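Side-chain contacts in membrane-bound lytic murein transglycosylase (Agrobacterium tumefaciens, PDB 2PNW), which probably cleaves the glycosidic bonds of peptidoglycan between N-acetylmuramic acid and N-acetylglucosamine, leaving a 1,6-anhydromuramic acid end: residues Ala100-Glu105 and Phe343-Leu348; Ala191-Phe196 and Ile201-Tyr206. All coordinates share one frame; numbering follows the deposited sequence.

Overall arrangement
Followed from the N terminus, the chain first enters residues 100-105 on strand 96-109, where contact 1 begins; its partner, 343-348, comes only near the C-terminal end, so this contact closes a loop of 237 residues. Within that loop lies contact 2, a beta hairpin whose strands are separated by just four residues. The two contacts nest without crossing, with centres about 13 Å apart. They share strand 96-109, which pairs in parallel with both 191-195 and 334-341, the strand preceding helix 343-350. Glu103 of contact 1 forms a salt bridge with Arg203 of contact 2, joining the hairpin to strand 96-109 within the MltA-specific part, while contact 1 ties that strand to the 3D-domain helix.

Contact 1: residues Ala100-Glu105 and Phe343-Leu348; sequences AFYEPE and FEAGEL
Ala345 O is hydrogen-bonded to Thr339 OG1 and passes 4.1 Å from Tyr102 CB, its C=O bond not aimed at the tyrosine. The single hydroxyl hydrogen of Thr339 can serve only one carbonyl fully; Phe101 O is its weak partner, and Thr339 thereby bridges the helix and strand 96-109. Between the two segments themselves there is no hydrogen bond, and the contact rests on apolar packing. Its main element is a CH-pi contact: Gly346 CA stands 3.2 Å from the centroid of the Tyr102 ring, 10° off the ring normal, and thus over the face. All six ring carbons lie close to this one atom, from 3.3 Å at CD1 to 3.7 Å at CE2, as expected for a nearly centred approach. With no side chain on Gly346, the helix backbone can settle directly on the ring. Helix 343-350, which directly follows strand 334-341, is laid by its first turn against strand 96-109; the helix belongs to the 3D domain, related to double-psi beta-barrels, and the strand to the MltA-specific part. Tyr102 CG sits between its backbone N and carbonyl carbon (chi1 73°), a torsion that sends the ring toward Gly346. On the opposite face, Pro104 CD lies 4.3 Å above the plane, offset toward the rim. Ala345 CB completes the packing at 4.1 Å from Tyr102 CB, while Tyr102 OH reaches Arg238 NH2 through a weak hydrogen bond.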
ATOM      1  N   ALA A 100      -7.491   4.177   4.136  1.00 22.23           N
ATOM      2  CA  ALA A 100      -7.212   2.773   4.484  1.00 21.67           C
ATOM      3  C   ALA A 100      -7.249   1.883   3.262  1.00 21.75           C
ATOM      4  O   ALA A 100      -7.859   2.242   2.242  1.00 22.61           O
ATOM      5  CB  ALA A 100      -8.170   2.262   5.562  1.00 21.34           C
ATOM      6  N   PHE A 101      -6.603   0.722   3.366  1.00 19.53           N
ATOM      7  CA  PHE A 101      -6.608  -0.265   2.294  1.00 18.95           C
ATOM      8  C   PHE A 101      -6.665  -1.661   2.902  1.00 18.82           C
ATOM      9  O   PHE A 101      -6.547  -1.812   4.126  1.00 19.15           O
ATOM     10  CB  PHE A 101      -5.405  -0.068   1.335  1.00 19.31           C
ATOM     11  CG  PHE A 101      -4.066  -0.543   1.880  1.00 19.12           C
ATOM     12  CD1 PHE A 101      -3.407  -1.617   1.279  1.00 20.93           C
ATOM     13  CD2 PHE A 101      -3.431   0.131   2.906  1.00 19.97           C
ATOM     14  CE1 PHE A 101      -2.125  -2.038   1.746  1.00 19.78           C
ATOM     15  CE2 PHE A 101      -2.156  -0.270   3.368  1.00 18.35           C
ATOM     16  CZ  PHE A 101      -1.526  -1.363   2.795  1.00 19.72           C
ATOM     17  N   TYR A 102      -6.881  -2.677   2.074  1.00 18.50           N
ATOM     18  CA  TYR A 102      -7.095  -4.030   2.604  1.00 18.27           C
ATOM     19  C   TYR A 102      -6.727  -5.001   1.511  1.00 17.90           C
ATOM     20  O   TYR A 102      -6.413  -4.564   0.403  1.00 18.24           O
ATOM     21  CB  TYR A 102      -8.551  -4.225   3.075  1.00 18.93           C
ATOM     22  CG  TYR A 102      -9.583  -4.339   1.973  1.00 19.23           C
ATOM     23  CD1 TYR A 102     -10.279  -5.538   1.761  1.00 19.13           C
ATOM     24  CD2 TYR A 102      -9.862  -3.248   1.135  1.00 17.03           C
ATOM     25  CE1 TYR A 102     -11.247  -5.642   0.733  1.00 19.60           C
ATOM     26  CE2 TYR A 102     -10.804  -3.353   0.110  1.00 19.75           C
ATOM     27  CZ  TYR A 102     -11.490  -4.528  -0.074  1.00 20.15           C
ATOM     28  OH  TYR A 102     -12.431  -4.610  -1.082  1.00 21.33           O
ATOM     29  N   GLU A 103      -6.681  -6.293   1.838  1.00 16.38           N
ATOM     30  CA  GLU A 103      -6.442  -7.348   0.853  1.00 16.83           C
ATOM     31  C   GLU A 103      -7.805  -7.966   0.546  1.00 16.51           C
ATOM     32  O   GLU A 103      -8.340  -8.689   1.416  1.00 16.51           O
ATOM     33  CB  GLU A 103      -5.561  -8.444   1.460  1.00 16.35           C
ATOM     34  CG  GLU A 103      -5.083  -9.502   0.456  1.00 18.37           C
ATOM     35  CD  GLU A 103      -4.294 -10.669   1.113  1.00 19.77           C
ATOM     36  OE1 GLU A 103      -4.474 -10.953   2.327  1.00 22.83           O
ATOM     37  OE2 GLU A 103      -3.542 -11.350   0.379  1.00 21.07           O
ATOM     38  N   PRO A 104      -8.381  -7.697  -0.654  1.00 16.04           N
ATOM     39  CA  PRO A 104      -9.670  -8.325  -0.912  1.00 16.27           C
ATOM     40  C   PRO A 104      -9.597  -9.814  -1.189  1.00 17.32           C
ATOM     41  O   PRO A 104      -8.575 -10.344  -1.659  1.00 17.05           O
ATOM     42  CB  PRO A 104     -10.193  -7.596  -2.182  1.00 16.09           C
ATOM     43  CG  PRO A 104      -9.304  -6.364  -2.347  1.00 16.83           C
ATOM     44  CD  PRO A 104      -7.980  -6.806  -1.761  1.00 15.92           C
ATOM     45  N   GLU A 105     -10.698 -10.490  -0.908  1.00 17.11           N
ATOM     46  CA  GLU A 105     -10.893 -11.824  -1.391  1.00 19.12           C
ATOM     47  C   GLU A 105     -11.622 -11.698  -2.739  1.00 19.43           C
ATOM     48  O   GLU A 105     -12.641 -11.001  -2.831  1.00 20.42           O
ATOM     49  CB  GLU A 105     -11.720 -12.589  -0.356  1.00 20.26           C
ATOM     50  CG  GLU A 105     -11.863 -14.026  -0.654  1.00 26.85           C
ATOM     51  CD  GLU A 105     -12.498 -14.776   0.511  1.00 34.26           C
ATOM     52  OE1 GLU A 105     -11.802 -15.003   1.525  1.00 37.36           O
ATOM     53  OE2 GLU A 105     -13.686 -15.133   0.392  1.00 36.54           O
ATOM     54  N   PHE A 343     -13.724  -9.524   3.472  1.00 23.17           N
ATOM     55  CA  PHE A 343     -14.862  -8.608   3.307  1.00 24.70           C
ATOM     56  C   PHE A 343     -14.977  -7.549   4.403  1.00 23.91           C
ATOM     57  O   PHE A 343     -15.088  -6.354   4.120  1.00 23.61           O
ATOM     58  CB  PHE A 343     -16.168  -9.410   3.207  1.00 25.68           C
ATOM     59  CG  PHE A 343     -17.390  -8.549   3.101  1.00 29.27           C
ATOM     60  CD1 PHE A 343     -17.710  -7.923   1.900  1.00 31.70           C
ATOM     61  CD2 PHE A 343     -18.232  -8.377   4.201  1.00 32.33           C
ATOM     62  CE1 PHE A 343     -18.849  -7.111   1.796  1.00 32.88           C
ATOM     63  CE2 PHE A 343     -19.365  -7.578   4.101  1.00 31.30           C
ATOM     64  CZ  PHE A 343     -19.662  -6.943   2.895  1.00 30.63           C
ATOM     65  N   GLU A 344     -14.953  -7.981   5.659  1.00 23.83           N
ATOM     66  CA  GLU A 344     -15.127  -7.033   6.754  1.00 24.54           C
ATOM     67  C   GLU A 344     -13.981  -6.034   6.797  1.00 23.32           C
ATOM     68  O   GLU A 344     -14.203  -4.841   7.058  1.00 22.47           O
ATOM     69  CB  GLU A 344     -15.306  -7.733   8.109  1.00 26.28           C
ATOM     70  CG  GLU A 344     -16.562  -8.671   8.201  1.00 32.76           C
ATOM     71  CD  GLU A 344     -17.941  -7.986   7.977  1.00 39.77           C
ATOM     72  OE1 GLU A 344     -18.045  -6.728   7.891  1.00 41.19           O
ATOM     73  OE2 GLU A 344     -18.946  -8.738   7.898  1.00 42.03           O
ATOM     74  N   ALA A 345     -12.763  -6.502   6.512  1.00 21.93           N
ATOM     75  CA  ALA A 345     -11.612  -5.587   6.442  1.00 21.45           C
ATOM     76  C   ALA A 345     -11.881  -4.506   5.406  1.00 20.67           C
ATOM     77  O   ALA A 345     -11.578  -3.328   5.628  1.00 21.37           O
ATOM     78  CB  ALA A 345     -10.314  -6.353   6.081  1.00 21.05           C
ATOM     79  N   GLY A 346     -12.460  -4.904   4.281  1.00 21.25           N
ATOM     80  CA  GLY A 346     -12.806  -3.945   3.213  1.00 22.16           C
ATOM     81  C   GLY A 346     -13.866  -2.937   3.631  1.00 22.47           C
ATOM     82  O   GLY A 346     -13.791  -1.746   3.325  1.00 21.72           O
ATOM     83  N   GLU A 347     -14.868  -3.424   4.340  1.00 23.97           N
ATOM     84  CA  GLU A 347     -15.932  -2.537   4.804  1.00 24.52           C
ATOM     85  C   GLU A 347     -15.348  -1.485   5.743  1.00 24.35           C
ATOM     86  O   GLU A 347     -15.668  -0.309   5.629  1.00 23.85           O
ATOM     87  CB  GLU A 347     -17.064  -3.340   5.465  1.00 25.09           C
ATOM     88  CG  GLU A 347     -17.838  -4.224   4.469  1.00 26.95           C
ATOM     89  CD  GLU A 347     -18.331  -3.453   3.258  1.00 31.97           C
ATOM     90  OE1 GLU A 347     -19.210  -2.587   3.416  1.00 33.63           O
ATOM     91  OE2 GLU A 347     -17.832  -3.698   2.135  1.00 36.02           O
ATOM     92  N   LEU A 348     -14.453  -1.917   6.632  1.00 24.43           N
ATOM     93  CA  LEU A 348     -13.781  -1.019   7.567  1.00 24.56           C
ATOM     94  C   LEU A 348     -12.929   0.013   6.861  1.00 24.20           C
ATOM     95  O   LEU A 348     -12.956   1.204   7.195  1.00 24.65           O
ATOM     96  CB  LEU A 348     -12.919  -1.828   8.536  1.00 25.45           C
ATOM     97  CG  LEU A 348     -13.645  -2.677   9.587  1.00 26.81           C
ATOM     98  CD1 LEU A 348     -12.626  -3.473  10.353  1.00 29.90           C
ATOM     99  CD2 LEU A 348     -14.473  -1.799  10.528  1.00 28.79           C
TER

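Contact 2: residues Ala191-Phe196 and Ile201-Tyr206; sequences AARLVF and IKRITY
Ala191 faces Thr205 in a non-hydrogen-bonded antiparallel pair, and its CA makes a CA-H...O contact of 3.3 Å with Ile204 O. Ala192 exchanges two backbone hydrogen bonds with Ile204; the one from Ile204 N to Ala192 O measures 3.0 Å and is nearly straight, 171° at the hydrogen. Ile204 CG1 lies between its own backbone N and carbonyl carbon (chi1 60°), which turns it toward Ala192 CB. Arg193 pairs with Arg203, again without backbone hydrogen bonds, and Arg193 CD passes over a face of the Arg203 guanidinium, 4.0 Å from Arg203 NE. The two guanidinium planes stand 73° apart, so they do not stack. Farther out, the bent Arg193 chain brings NH2 to 3.7 Å from Ile201 CD1, with Ile201 CG2 over a guanidinium face. Leu194 and Lys202 again exchange a pair of backbone hydrogen bonds, Leu194 N reaching Lys202 O at 2.7 Å. Leu194 CD1 packs 3.7 Å from Ile204 CG2, the two side chains crossing at about a right angle. Phe196, just beyond the strand, brings CE2 to 3.8 Å from Lys202 CG, where the ring and the extended lysine chain cross at a slant; the lysine ends in a salt bridge to Glu263. In this beta hairpin, joined through 191-195 to strand 96-109, one face joins Ala192, Leu194 and Ile204 in apolar packing, with Lys202 at its margin; the other brings Arg193 and Arg203 side by side. Arg193 NH1 and Arg203 NH1 lie 5.1 Å apart, a proximity probably eased by the Glu103-Arg203 salt bridge and the weak, long Arg193-Glu105 ion pair.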
ATOM      1  N   ALA A 191      -3.086  -6.261  -3.959  1.00 15.54           N
ATOM      2  CA  ALA A 191      -2.974  -7.667  -3.554  1.00 16.34           C
ATOM      3  C   ALA A 191      -4.360  -8.266  -3.428  1.00 16.64           C
ATOM      4  O   ALA A 191      -5.348  -7.523  -3.311  1.00 16.63           O
ATOM      5  CB  ALA A 191      -2.248  -7.767  -2.213  1.00 15.96           C
ATOM      6  N   ALA A 192      -4.445  -9.597  -3.417  1.00 16.39           N
ATOM      7  CA  ALA A 192      -5.738 -10.232  -3.175  1.00 16.60           C
ATOM      8  C   ALA A 192      -5.537 -11.657  -2.748  1.00 16.48           C
ATOM      9  O   ALA A 192      -4.501 -12.256  -3.055  1.00 15.47           O
ATOM     10  CB  ALA A 192      -6.573 -10.219  -4.458  1.00 15.71           C
ATOM     11  N   ARG A 193      -6.554 -12.199  -2.081  1.00 16.63           N
ATOM     12  CA  ARG A 193      -6.672 -13.647  -1.900  1.00 18.62           C
ATOM     13  C   ARG A 193      -7.656 -14.185  -2.933  1.00 18.23           C
ATOM     14  O   ARG A 193      -8.828 -13.857  -2.883  1.00 19.18           O
ATOM     15  CB  ARG A 193      -7.161 -13.951  -0.482  1.00 19.14           C
ATOM     16  CG  ARG A 193      -6.215 -13.424   0.571  1.00 25.69           C
ATOM     17  CD  ARG A 193      -6.207 -14.211   1.872  1.00 35.50           C
ATOM     18  NE  ARG A 193      -7.468 -14.914   2.138  1.00 41.76           N
ATOM     19  CZ  ARG A 193      -7.529 -16.094   2.748  1.00 44.54           C
ATOM     20  NH1 ARG A 193      -6.404 -16.695   3.133  1.00 46.08           N
ATOM     21  NH2 ARG A 193      -8.702 -16.680   2.966  1.00 45.37           N
ATOM     22  N   LEU A 194      -7.174 -14.984  -3.883  1.00 17.81           N
ATOM     23  CA  LEU A 194      -8.029 -15.541  -4.926  1.00 17.94           C
ATOM     24  C   LEU A 194      -8.665 -16.839  -4.410  1.00 18.90           C
ATOM     25  O   LEU A 194      -7.945 -17.720  -3.896  1.00 18.95           O
ATOM     26  CB  LEU A 194      -7.213 -15.826  -6.194  1.00 17.11           C
ATOM     27  CG  LEU A 194      -6.368 -14.691  -6.795  1.00 18.50           C
ATOM     28  CD1 LEU A 194      -5.777 -15.165  -8.112  1.00 19.25           C
ATOM     29  CD2 LEU A 194      -7.273 -13.437  -7.005  1.00 17.20           C
ATOM     30  N   VAL A 195      -9.988 -16.954  -4.519  1.00 18.47           N
ATOM     31  CA  VAL A 195     -10.696 -18.158  -4.054  1.00 19.84           C
ATOM     32  C   VAL A 195     -11.355 -18.828  -5.252  1.00 20.19           C
ATOM     33  O   VAL A 195     -12.156 -18.203  -5.972  1.00 17.62           O
ATOM     34  CB  VAL A 195     -11.776 -17.835  -2.997  1.00 21.73           C
ATOM     35  CG1 VAL A 195     -12.290 -19.138  -2.335  1.00 23.72           C
ATOM     36  CG2 VAL A 195     -11.222 -16.932  -1.932  1.00 23.76           C
ATOM     37  N   PHE A 196     -11.008 -20.097  -5.473  1.00 19.48           N
ATOM     38  CA  PHE A 196     -11.480 -20.830  -6.648  1.00 19.85           C
ATOM     39  C   PHE A 196     -12.751 -21.635  -6.271  1.00 20.86           C
ATOM     40  O   PHE A 196     -13.045 -21.791  -5.090  1.00 21.60           O
ATOM     41  CB  PHE A 196     -10.381 -21.772  -7.128  1.00 18.66           C
ATOM     42  CG  PHE A 196      -9.207 -21.076  -7.774  1.00 19.64           C
ATOM     43  CD1 PHE A 196      -9.058 -21.094  -9.161  1.00 17.29           C
ATOM     44  CD2 PHE A 196      -8.250 -20.434  -7.005  1.00 17.54           C
ATOM     45  CE1 PHE A 196      -7.964 -20.462  -9.778  1.00 20.05           C
ATOM     46  CE2 PHE A 196      -7.146 -19.789  -7.607  1.00 19.12           C
ATOM     47  CZ  PHE A 196      -7.005 -19.820  -8.997  1.00 18.31           C
ATOM     48  N   ILE A 201      -7.142 -21.597  -2.494  1.00 22.79           N
ATOM     49  CA  ILE A 201      -6.781 -20.187  -2.323  1.00 23.41           C
ATOM     50  C   ILE A 201      -5.398 -19.948  -2.923  1.00 24.32           C
ATOM     51  O   ILE A 201      -4.499 -20.794  -2.777  1.00 23.56           O
ATOM     52  CB  ILE A 201      -6.815 -19.787  -0.843  1.00 24.73           C
ATOM     53  CG1 ILE A 201      -8.253 -19.899  -0.310  1.00 27.30           C
ATOM     54  CG2 ILE A 201      -6.272 -18.351  -0.639  1.00 23.78           C
ATOM     55  CD1 ILE A 201      -8.340 -19.929   1.229  1.00 32.38           C
ATOM     56  N   LYS A 202      -5.247 -18.847  -3.664  1.00 23.17           N
ATOM     57  CA  LYS A 202      -3.922 -18.402  -4.132  1.00 24.68           C
ATOM     58  C   LYS A 202      -3.793 -16.945  -3.736  1.00 23.81           C
ATOM     59  O   LYS A 202      -4.737 -16.181  -3.902  1.00 25.14           O
ATOM     60  CB  LYS A 202      -3.808 -18.503  -5.652  1.00 24.99           C
ATOM     61  CG  LYS A 202      -3.659 -19.901  -6.226  1.00 30.49           C
ATOM     62  CD  LYS A 202      -3.242 -19.793  -7.703  1.00 37.20           C
ATOM     63  CE  LYS A 202      -3.073 -21.163  -8.340  1.00 41.27           C
ATOM     64  NZ  LYS A 202      -2.615 -21.072  -9.769  1.00 45.81           N
ATOM     65  N   ARG A 203      -2.654 -16.543  -3.208  1.00 22.35           N
ATOM     66  CA  ARG A 203      -2.468 -15.131  -2.908  1.00 21.84           C
ATOM     67  C   ARG A 203      -1.702 -14.501  -4.058  1.00 19.92           C
ATOM     68  O   ARG A 203      -0.773 -15.121  -4.580  1.00 21.31           O
ATOM     69  CB  ARG A 203      -1.667 -14.979  -1.622  1.00 22.01           C
ATOM     70  CG  ARG A 203      -2.523 -14.890  -0.371  1.00 27.31           C
ATOM     71  CD  ARG A 203      -1.650 -14.141   0.586  1.00 31.99           C
ATOM     72  NE  ARG A 203      -2.346 -13.376   1.588  1.00 30.83           N
ATOM     73  CZ  ARG A 203      -2.309 -13.653   2.870  1.00 32.93           C
ATOM     74  NH1 ARG A 203      -1.648 -14.733   3.299  1.00 31.90           N
ATOM     75  NH2 ARG A 203      -2.951 -12.866   3.718  1.00 33.27           N
ATOM     76  N   ILE A 204      -2.084 -13.283  -4.459  1.00 17.92           N
ATOM     77  CA  ILE A 204      -1.341 -12.561  -5.498  1.00 15.79           C
ATOM     78  C   ILE A 204      -0.968 -11.197  -4.933  1.00 15.41           C
ATOM     79  O   ILE A 204      -1.663 -10.667  -4.063  1.00 13.67           O
ATOM     80  CB  ILE A 204      -2.141 -12.420  -6.825  1.00 16.14           C
ATOM     81  CG1 ILE A 204      -3.461 -11.642  -6.575  1.00 15.51           C
ATOM     82  CG2 ILE A 204      -2.390 -13.832  -7.463  1.00 17.41           C
ATOM     83  CD1 ILE A 204      -4.304 -11.279  -7.901  1.00 15.34           C
ATOM     84  N   THR A 205       0.123 -10.622  -5.446  1.00 14.57           N
ATOM     85  CA  THR A 205       0.562  -9.314  -5.001  1.00 14.89           C
ATOM     86  C   THR A 205       1.238  -8.607  -6.179  1.00 14.68           C
ATOM     87  O   THR A 205       1.664  -9.258  -7.147  1.00 14.02           O
ATOM     88  CB  THR A 205       1.547  -9.454  -3.789  1.00 16.26           C
ATOM     89  OG1 THR A 205       1.788  -8.169  -3.212  1.00 18.80           O
ATOM     90  CG2 THR A 205       2.849 -10.096  -4.236  1.00 17.33           C
ATOM     91  N   TYR A 206       1.322  -7.282  -6.088  1.00 14.46           N
ATOM     92  CA  TYR A 206       1.911  -6.448  -7.136  1.00 14.72           C
ATOM     93  C   TYR A 206       3.277  -7.018  -7.586  1.00 15.41           C
ATOM     94  O   TYR A 206       4.142  -7.310  -6.733  1.00 15.58           O
ATOM     95  CB  TYR A 206       2.091  -5.032  -6.574  1.00 15.05           C
ATOM     96  CG  TYR A 206       2.896  -4.114  -7.457  1.00 16.49           C
ATOM     97  CD1 TYR A 206       2.274  -3.277  -8.382  1.00 16.63           C
ATOM     98  CD2 TYR A 206       4.295  -4.096  -7.383  1.00 15.95           C
ATOM     99  CE1 TYR A 206       3.038  -2.434  -9.226  1.00 17.38           C
ATOM    100  CE2 TYR A 206       5.066  -3.247  -8.215  1.00 17.33           C
ATOM    101  CZ  TYR A 206       4.425  -2.423  -9.126  1.00 18.08           C
ATOM    102  OH  TYR A 206       5.172  -1.594  -9.941  1.00 18.56           O
TER